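Side-chain contacts in type III secretion T3S chaperone (Chlamydia trachomatis, PDB 3K29), which is of unproven function but, as a YscO-like coiled-coil protein, probably acts as a chaperone in the bacterial type III secretion apparatus: residues R30-E33 with L34-K38; N100-A103 with A104-L108. One frame throughout, in Å; residues are numbered along the deposited sequence.

Interaction 1 (30-33 with 34-38) lies on helix 8-66 and interaction 2 (100-103 with 104-108) on helix 70-160; these two helices, consecutive in the chain, form an antiparallel hairpin. Each contact is one continuous piece of helix, about two and a half turns long. Their centres stand about 9 Å apart, and their side chains touch across the hairpin. Leu-32 and Glu-35 carry much of the meeting. CD1 of Leu-32 packs 3.6 Å from O of Val-101, and OE1 of Glu-35 comes to 3.3 Å from CB of Asn-100. A further touch joins O of Glu-35 and CG2 of Val-101 at 3.5 Å.

Interaction 1 of 2, residues R30-E33 with L34-K38; sequences RLLE and LEQEK
Arg-30 and Leu-34, one helical turn apart, are joined through both backbone and side chain. Leu-34 N donates to Arg-30 O at 3.0 Å, the first of four successive i to i+4 bonds; Glu-35 N to Leu-31 O, Gln-36 N to Leu-32 O and Glu-37 N to Glu-33 O continue the alpha-helical ladder.

Among the van der Waals contacts, the isobutyl group of Leu-34 reaches back along the helix. Its CD1 lies a tight 3.2 Å from NH1 of Arg-30, approaching the guanidinium obliquely. With chi1 at -95°, off a staggered value, both methyls of Leu-34 lie against that nitrogen, CD2 being 3.5 Å from NH1 of Arg-30. An apolar contact joins CD2 of Leu-34 to CD2 of Leu-31 at 4.1 Å. Leu-32 and Gln-36 run side by side in the same direction, with CD1 of the leucine 4.0 Å from CG of the glutamine.

Charged and water-mediated links form a third group. A water donates to both Leu-31 O and Glu-35 OE2, each at 2.6 Å, and so ties the carboxylate to a carbonyl that already accepts the N-H of Glu-35. The other oxygen, OE1, receives Lys-38 NZ at 2.8 Å on its syn lone pair in a salt bridge. Arg-30 and Glu-33 have their ionic partners just beyond the segments, in Glu-27 and Arg-40.

This part of helix 8-66 lies in the predicted coiled coil. Towards helix 70-160, Leu-32 touches Leu-108 and Lys-38 touches Gln-97. OE1 of Glu-35 also accepts NE2 of Gln-97, so two donors grip this oxygen.

Interaction 2 of 2, residues N100-A103 with A104-L108; sequences NVLA and ASKEL
Leu-102 and Lys-106 make the side-chain contact of this helical segment: CE of the lysine sits 4.1 Å from CG of the leucine and equally far from its CD1. The two chains slant across one another. Leu-102 places CG opposite its own backbone N (chi1 173°), which lays the branch beside the carbonyl carbon and brings its end nearer the following turn. Lys-106 does the reverse, with CG opposite the carbonyl carbon, and is extended from there onward. Its methylenes therefore start over the backbone of the preceding turn, CG lying 3.4 Å from O of Leu-102, and CE then passes the leucine before the amino end leads away.

Shorter side chains meet main-chain oxygens instead of one another. CB of Ala-104 is 3.6 Å from O of Asn-100. CB of Ser-105 comes to 3.2 Å from O of Val-101 and lies near O of Leu-102 as well, while its OG stands anti to the backbone N and beside the carbonyl carbon. Glu-107 rests both CB and CG near O of Ala-103, and its OE1 forms a salt bridge with Arg-110, farther along the same helix. The amide of Asn-100 likewise turns to a neighbour outside the two segments, ND2 donating to Gln-97.

Four consecutive i to i+4 bonds hold the backbone that carries these side chains. Lys-106 N to Leu-102 O, at 2.9 Å, is the straightest of them, with an N-H...O angle of 172°, while the bond from Ser-105 N to Val-101 O is the most bent, at 150°.

Within the antiparallel pair of long helices, Val-101 reaches Gln-36 of helix 8-66 and the buried Leu-108 packs against Arg-29, whereas Leu-102, Ala-103 and Lys-106 are exposed.

Interaction 1 of 2, residues R30-E33 with L34-K38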
loop_
_atom_site.group_PDB
_atom_site.type_symbol
_atom_site.label_atom_id
_atom_site.label_comp_id
_atom_site.label_asym_id
_atom_site.label_seq_id
_atom_site.Cartn_x
_atom_site.Cartn_y
_atom_site.Cartn_z
ATOM N N ARG A 30 -4.327 6.421 1.643
ATOM C CA ARG A 30 -5.029 7.526 2.264
ATOM C C ARG A 30 -4.226 8.149 3.393
ATOM O O ARG A 30 -4.213 9.370 3.550
ATOM C CB ARG A 30 -6.368 7.061 2.818
ATOM C CG ARG A 30 -7.347 8.180 2.948
ATOM C CD ARG A 30 -8.577 7.777 3.775
ATOM N NE ARG A 30 -8.177 7.345 5.119
ATOM C CZ ARG A 30 -7.840 8.149 6.131
ATOM N NH1 ARG A 30 -7.850 9.480 6.007
ATOM N NH2 ARG A 30 -7.502 7.603 7.293
ATOM N N LEU A 31 -3.579 7.314 4.198
ATOM C CA LEU A 31 -2.778 7.831 5.305
ATOM C C LEU A 31 -1.596 8.628 4.778
ATOM O O LEU A 31 -1.267 9.662 5.346
ATOM C CB LEU A 31 -2.352 6.728 6.271
ATOM C CG LEU A 31 -3.483 6.091 7.091
ATOM C CD1 LEU A 31 -2.977 4.961 7.982
ATOM C CD2 LEU A 31 -4.218 7.152 7.932
ATOM N N LEU A 32 -0.991 8.163 3.683
ATOM C CA LEU A 32 0.134 8.862 3.052
ATOM C C LEU A 32 -0.384 10.178 2.472
ATOM O O LEU A 32 0.300 11.202 2.577
ATOM C CB LEU A 32 0.798 8.002 1.958
ATOM C CG LEU A 32 1.803 8.636 0.965
ATOM C CD1 LEU A 32 3.018 9.217 1.695
ATOM C CD2 LEU A 32 2.296 7.648 -0.098
ATOM N N GLU A 33 -1.586 10.146 1.874
ATOM C CA GLU A 33 -2.177 11.357 1.324
ATOM C C GLU A 33 -2.415 12.440 2.399
ATOM O O GLU A 33 -2.066 13.598 2.162
ATOM C CB GLU A 33 -3.415 11.079 0.432
ATOM C CG GLU A 33 -3.966 12.319 -0.354
ATOM C CD GLU A 33 -2.894 13.222 -1.008
ATOM O OE1 GLU A 33 -2.870 14.449 -0.705
ATOM O OE2 GLU A 33 -2.082 12.719 -1.825
ATOM N N LEU A 34 -2.955 12.062 3.564
ATOM C CA LEU A 34 -3.037 12.976 4.720
ATOM C C LEU A 34 -1.684 13.631 5.045
ATOM O O LEU A 34 -1.598 14.849 5.188
ATOM C CB LEU A 34 -3.558 12.257 5.980
ATOM C CG LEU A 34 -5.014 12.237 6.453
ATOM C CD1 LEU A 34 -6.056 12.035 5.340
ATOM C CD2 LEU A 34 -5.186 11.168 7.550
ATOM N N GLU A 35 -0.630 12.836 5.148
ATOM C CA GLU A 35 0.680 13.403 5.443
ATOM C C GLU A 35 1.157 14.306 4.305
ATOM O O GLU A 35 1.694 15.374 4.584
ATOM C CB GLU A 35 1.726 12.320 5.773
ATOM C CG GLU A 35 1.387 11.450 6.994
ATOM C CD GLU A 35 0.957 12.233 8.242
ATOM O OE1 GLU A 35 1.606 13.222 8.651
ATOM O OE2 GLU A 35 -0.015 11.802 8.886
ATOM N N GLN A 36 0.966 13.893 3.052
ATOM C CA GLN A 36 1.322 14.729 1.902
ATOM C C GLN A 36 0.615 16.099 1.943
ATOM O O GLN A 36 1.218 17.155 1.693
ATOM C CB GLN A 36 1.026 14.009 0.579
ATOM C CG GLN A 36 1.941 12.820 0.303
ATOM C CD GLN A 36 3.263 13.198 -0.338
ATOM O OE1 GLN A 36 3.778 14.321 -0.180
ATOM N NE2 GLN A 36 3.833 12.247 -1.077
ATOM N N GLU A 37 -0.661 16.066 2.296
ATOM C CA GLU A 37 -1.453 17.265 2.480
ATOM C C GLU A 37 -0.911 18.139 3.641
ATOM O O GLU A 37 -0.872 19.369 3.519
ATOM C CB GLU A 37 -2.915 16.863 2.716
ATOM C CG GLU A 37 -3.940 17.884 2.258
ATOM C CD GLU A 37 -3.964 19.127 3.142
ATOM O OE1 GLU A 37 -3.631 18.987 4.345
ATOM O OE2 GLU A 37 -4.308 20.238 2.642
ATOM N N LYS A 38 -0.503 17.519 4.751
ATOM C CA LYS A 38 0.097 18.272 5.877
ATOM C C LYS A 38 1.425 18.837 5.471
ATOM O O LYS A 38 1.735 19.940 5.871
ATOM C CB LYS A 38 0.263 17.439 7.153
ATOM C CG LYS A 38 -1.053 16.970 7.802
ATOM C CD LYS A 38 -0.852 15.756 8.751
ATOM C CE LYS A 38 0.024 16.095 9.978
ATOM N NZ LYS A 38 0.500 14.862 10.685
HETATM O O HOH W 1 -1.285 9.762 7.975
#

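Interaction 2 of 2, residues N100-A103 with A104-L108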
loop_
_atom_site.group_PDB
_atom_site.type_symbol
_atom_site.label_atom_id
_atom_site.label_comp_id
_atom_site.label_asym_id
_atom_site.label_seq_id
_atom_site.Cartn_x
_atom_site.Cartn_y
_atom_site.Cartn_z
ATOM N N ASN A 100 7.275 12.396 8.597
ATOM C CA ASN A 100 5.957 11.766 8.580
ATOM C C ASN A 100 5.598 11.238 7.211
ATOM O O ASN A 100 5.039 10.129 7.103
ATOM C CB ASN A 100 4.862 12.713 9.087
ATOM C CG ASN A 100 5.009 13.034 10.546
ATOM O OD1 ASN A 100 5.541 12.246 11.320
ATOM N ND2 ASN A 100 4.547 14.202 10.936
ATOM N N VAL A 101 5.882 12.017 6.172
ATOM C CA VAL A 101 5.583 11.574 4.811
ATOM C C VAL A 101 6.373 10.314 4.455
ATOM O O VAL A 101 5.825 9.366 3.918
ATOM C CB VAL A 101 5.779 12.668 3.752
ATOM C CG1 VAL A 101 5.780 12.075 2.328
ATOM C CG2 VAL A 101 4.666 13.702 3.869
ATOM N N LEU A 102 7.661 10.319 4.761
ATOM C CA LEU A 102 8.498 9.174 4.478
ATOM C C LEU A 102 8.054 7.909 5.215
ATOM O O LEU A 102 8.000 6.841 4.613
ATOM C CB LEU A 102 9.962 9.502 4.775
ATOM C CG LEU A 102 10.893 8.304 4.661
ATOM C CD1 LEU A 102 11.061 7.946 3.194
ATOM C CD2 LEU A 102 12.200 8.579 5.345
ATOM N N ALA A 103 7.753 8.005 6.507
ATOM C CA ALA A 103 7.263 6.840 7.231
ATOM C C ALA A 103 5.948 6.292 6.617
ATOM O O ALA A 103 5.819 5.078 6.443
ATOM C CB ALA A 103 7.102 7.139 8.712
ATOM N N ALA A 104 5.021 7.175 6.236
ATOM C CA ALA A 104 3.744 6.732 5.655
ATOM C C ALA A 104 3.965 6.102 4.292
ATOM O O ALA A 104 3.268 5.153 3.919
ATOM C CB ALA A 104 2.728 7.895 5.545
ATOM N N SER A 105 4.945 6.653 3.569
ATOM C CA SER A 105 5.365 6.181 2.265
ATOM C C SER A 105 5.913 4.748 2.381
ATOM O O SER A 105 5.516 3.853 1.628
ATOM C CB SER A 105 6.436 7.134 1.751
ATOM O OG SER A 105 6.487 7.086 0.356
ATOM N N LYS A 106 6.813 4.531 3.337
ATOM C CA LYS A 106 7.286 3.191 3.657
ATOM C C LYS A 106 6.178 2.225 4.110
ATOM O O LYS A 106 6.143 1.071 3.696
ATOM C CB LYS A 106 8.361 3.278 4.718
ATOM C CG LYS A 106 9.651 3.913 4.251
ATOM C CD LYS A 106 10.685 3.724 5.347
ATOM C CE LYS A 106 11.995 4.333 4.976
ATOM N NZ LYS A 106 13.086 3.558 5.653
ATOM N N GLU A 107 5.275 2.701 4.967
ATOM C CA GLU A 107 4.078 1.912 5.323
ATOM C C GLU A 107 3.243 1.456 4.130
ATOM O O GLU A 107 2.815 0.312 4.097
ATOM C CB GLU A 107 3.211 2.639 6.355
ATOM C CG GLU A 107 3.704 2.449 7.743
ATOM C CD GLU A 107 3.648 0.996 8.150
ATOM O OE1 GLU A 107 4.716 0.347 8.238
ATOM O OE2 GLU A 107 2.522 0.493 8.345
ATOM N N LEU A 108 3.036 2.326 3.148
ATOM C CA LEU A 108 2.429 1.917 1.883
ATOM C C LEU A 108 3.209 0.842 1.120
ATOM O O LEU A 108 2.600 -0.114 0.651
ATOM C CB LEU A 108 2.193 3.114 0.950
ATOM C CG LEU A 108 1.588 2.861 -0.428
ATOM C CD1 LEU A 108 0.277 2.054 -0.367
ATOM C CD2 LEU A 108 1.323 4.175 -1.134
#